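PDB 3LFG: phosphotransferase system, HPr-related proteins, which probably serves as the general, non-sugar-specific phosphocarrier of the phosphoenolpyruvate-dependent sugar phosphotransferase system. Local coordinates for residues E3-I8 / V60-A65. Numbering follows the deposited sequence.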
ATOM      1  N   GLU A   3      -1.043   9.850  -6.991  1.00 17.85           N
ATOM      2  CA  GLU A   3       0.144   9.087  -6.632  1.00 17.50           C
ATOM      3  C   GLU A   3       0.855   9.741  -5.463  1.00 20.47           C
ATOM      4  O   GLU A   3       0.837  10.957  -5.321  1.00 21.12           O
ATOM      5  CB  GLU A   3       1.097   8.954  -7.829  1.00 24.73           C
ATOM      6  CG  GLU A   3       1.775  10.263  -8.231  1.00 37.78           C
ATOM      7  CD  GLU A   3       2.312  10.246  -9.655  1.00 40.91           C
ATOM      8  OE1 GLU A   3       2.277   9.175 -10.297  1.00 43.75           O
ATOM      9  OE2 GLU A   3       2.771  11.311 -10.130  1.00 40.75           O
ATOM     10  N   VAL A   4       1.488   8.917  -4.629  1.00 17.25           N
ATOM     11  CA  VAL A   4       2.264   9.409  -3.507  1.00 16.33           C
ATOM     12  C   VAL A   4       3.418   8.449  -3.273  1.00 19.18           C
ATOM     13  O   VAL A   4       3.308   7.265  -3.568  1.00 18.42           O
ATOM     14  CB  VAL A   4       1.439   9.484  -2.203  1.00 16.18           C
ATOM     15  CG1 VAL A   4       0.252  10.436  -2.357  1.00 25.99           C
ATOM     16  CG2 VAL A   4       0.996   8.093  -1.744  1.00 17.26           C
ATOM     17  N   THR A   5       4.518   8.972  -2.744  1.00 17.32           N
ATOM     18  CA  THR A   5       5.669   8.153  -2.378  1.00 14.22           C
ATOM     19  C   THR A   5       5.754   8.175  -0.868  1.00 15.08           C
ATOM     20  O   THR A   5       5.596   9.232  -0.244  1.00 20.32           O
ATOM     21  CB  THR A   5       6.960   8.727  -2.982  1.00 22.60           C
ATOM     22  OG1 THR A   5       6.877   8.677  -4.413  1.00 27.15           O
ATOM     23  CG2 THR A   5       8.159   7.933  -2.532  1.00 24.61           C
ATOM     24  N   ILE A   6       5.983   7.012  -0.265  1.00 13.56           N
ATOM     25  CA  ILE A   6       5.897   6.921   1.184  1.00 13.59           C
ATOM     26  C   ILE A   6       6.744   5.786   1.710  1.00 15.92           C
ATOM     27  O   ILE A   6       6.837   4.727   1.081  1.00 14.35           O
ATOM     28  CB  ILE A   6       4.418   6.758   1.647  1.00 15.35           C
ATOM     29  CG1 ILE A   6       4.314   6.854   3.171  1.00 15.65           C
ATOM     30  CG2 ILE A   6       3.815   5.460   1.109  1.00 15.71           C
ATOM     31  CD1 ILE A   6       2.886   6.945   3.667  1.00 17.68           C
ATOM     32  N   GLU A   7       7.380   6.038   2.852  1.00 17.65           N
ATOM     33  CA  GLU A   7       8.183   5.032   3.538  1.00 13.90           C
ATOM     34  C   GLU A   7       7.285   4.142   4.388  1.00 15.94           C
ATOM     35  O   GLU A   7       6.397   4.629   5.099  1.00 15.75           O
ATOM     36  CB  GLU A   7       9.227   5.723   4.426  1.00 14.34           C
ATOM     37  CG  GLU A   7      10.173   4.754   5.095  1.00 18.85           C
ATOM     38  CD  GLU A   7      11.226   5.445   5.956  1.00 18.73           C
ATOM     39  OE1 GLU A   7      11.425   6.673   5.822  1.00 26.23           O
ATOM     40  OE2 GLU A   7      11.844   4.749   6.784  1.00 19.00           O
ATOM     41  N   ILE A   8       7.500   2.832   4.288  1.00 13.08           N
ATOM     42  CA  ILE A   8       6.814   1.871   5.144  1.00 13.24           C
ATOM     43  C   ILE A   8       7.644   1.688   6.403  1.00 16.89           C
ATOM     44  O   ILE A   8       8.764   1.195   6.340  1.00 14.24           O
ATOM     45  CB  ILE A   8       6.620   0.519   4.403  1.00 10.98           C
ATOM     46  CG1 ILE A   8       5.968   0.756   3.030  1.00 12.75           C
ATOM     47  CG2 ILE A   8       5.815  -0.431   5.244  1.00 14.58           C
ATOM     48  CD1 ILE A   8       4.632   1.472   3.085  1.00 13.24           C
ATOM     49  N   VAL A  60      10.879   2.514   0.660  1.00 16.86           N
ATOM     50  CA  VAL A  60      10.020   3.546   0.109  1.00 20.58           C
ATOM     51  C   VAL A  60       9.280   2.983  -1.098  1.00 17.30           C
ATOM     52  O   VAL A  60       9.890   2.382  -1.982  1.00 20.41           O
ATOM     53  CB  VAL A  60      10.858   4.762  -0.323  1.00 18.01           C
ATOM     54  CG1 VAL A  60      10.000   5.776  -1.063  1.00 18.96           C
ATOM     55  CG2 VAL A  60      11.513   5.400   0.893  1.00 22.16           C
ATOM     56  N   VAL A  61       7.961   3.148  -1.127  1.00 14.19           N
ATOM     57  CA  VAL A  61       7.170   2.697  -2.265  1.00 14.24           C
ATOM     58  C   VAL A  61       6.369   3.833  -2.862  1.00 14.39           C
ATOM     59  O   VAL A  61       6.125   4.853  -2.216  1.00 16.19           O
ATOM     60  CB  VAL A  61       6.182   1.561  -1.903  1.00 15.52           C
ATOM     61  CG1 VAL A  61       6.925   0.336  -1.391  1.00 19.44           C
ATOM     62  CG2 VAL A  61       5.145   2.038  -0.880  1.00 14.06           C
ATOM     63  N   LYS A  62       5.956   3.638  -4.108  1.00 14.35           N
ATOM     64  CA  LYS A  62       5.081   4.589  -4.765  1.00 17.23           C
ATOM     65  C   LYS A  62       3.702   3.956  -4.859  1.00 17.31           C
ATOM     66  O   LYS A  62       3.547   2.875  -5.433  1.00 17.71           O
ATOM     67  CB  LYS A  62       5.627   4.944  -6.156  1.00 21.16           C
ATOM     68  CG  LYS A  62       4.711   5.847  -6.994  1.00 23.22           C
ATOM     69  CD  LYS A  62       5.325   6.120  -8.359  1.00 26.63           C
ATOM     70  CE  LYS A  62       4.283   6.632  -9.346  1.00 33.51           C
ATOM     71  NZ  LYS A  62       4.737   6.458 -10.754  1.00 41.68           N
ATOM     72  N   LEU A  63       2.710   4.623  -4.274  1.00 14.90           N
ATOM     73  CA  LEU A  63       1.327   4.200  -4.373  1.00 13.30           C
ATOM     74  C   LEU A  63       0.657   5.022  -5.445  1.00 14.08           C
ATOM     75  O   LEU A  63       0.899   6.221  -5.558  1.00 16.89           O
ATOM     76  CB  LEU A  63       0.581   4.456  -3.074  1.00 15.33           C
ATOM     77  CG  LEU A  63       1.135   3.839  -1.800  1.00 14.96           C
ATOM     78  CD1 LEU A  63       0.263   4.296  -0.622  1.00 17.28           C
ATOM     79  CD2 LEU A  63       1.166   2.333  -1.948  1.00 16.58           C
ATOM     80  N   SER A  64      -0.202   4.388  -6.229  1.00 13.95           N
ATOM     81  CA  SER A  64      -0.956   5.151  -7.208  1.00 14.50           C
ATOM     82  C   SER A  64      -2.343   4.550  -7.345  1.00 15.42           C
ATOM     83  O   SER A  64      -2.524   3.346  -7.167  1.00 18.09           O
ATOM     84  CB  SER A  64      -0.216   5.167  -8.540  1.00 16.77           C
ATOM     85  OG  SER A  64      -0.084   3.868  -9.071  1.00 24.43           O
ATOM     86  N   ALA A  65      -3.323   5.398  -7.635  1.00 14.76           N
ATOM     87  CA  ALA A  65      -4.703   4.960  -7.793  1.00 14.61           C
ATOM     88  C   ALA A  65      -5.367   5.676  -8.962  1.00 15.61           C
ATOM     89  O   ALA A  65      -5.130   6.859  -9.197  1.00 16.11           O
ATOM     90  CB  ALA A  65      -5.494   5.207  -6.513  1.00 16.74           C
TER
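Val4 and Ile6 pair with Leu63 and Val61 in an antiparallel strand contact that joins the outermost strand 2-7 to strand 60-66 in the sheet of the HPr open-faced beta sandwich. The two hydrogen-bonded pairs, Val4 with Leu63 and Ile6 with Val61, each close a ring of two backbone bonds. In the first, Val4 N gives to Leu63 O at 2.9 Å and Leu63 N returns to Val4 O at 2.8 Å; the second repeats this with bonds of the same kind. At the non-hydrogen-bonded pairs between and beyond these rings, CA-H groups lean on the same carbonyls, as where Thr5 CA lies 3.3 Å from Val61 O.

On the face of Val4, Ile6, Val61 and Leu63 the contact is wholly apolar. Val4 CG2 rests against Leu63 CB at 3.9 Å, while Leu63 CD1 reaches past it to Ile6 CG2 at 4.1 Å, bridging the two side chains of the facing strand. Ile8, at the end of 3-8, brings its CD1 to within 4.0 Å of Val61 CG2.

The other face carries Glu3, Thr5 and Lys62. With CG anti to the backbone N (chi1 175°) and the rest of its chain extended, Lys62 runs diagonally toward Glu3, forming a long salt bridge of 3.7 Å between NZ and OE1, although the place of OE1 is less sure. A methionine in its place would probably leave the Glu3 carboxylate without this positive partner.

Helix 70-82 packs under the apolar face, Ile74 and Val78 meeting Val4 and Ile81 touching both Ile6 and Ile8. On its far edge, strand 60-66 continues the sheet into strand 32-37 through backbone bonds of Lys62 with Glu36 and Ser64 with Trp34.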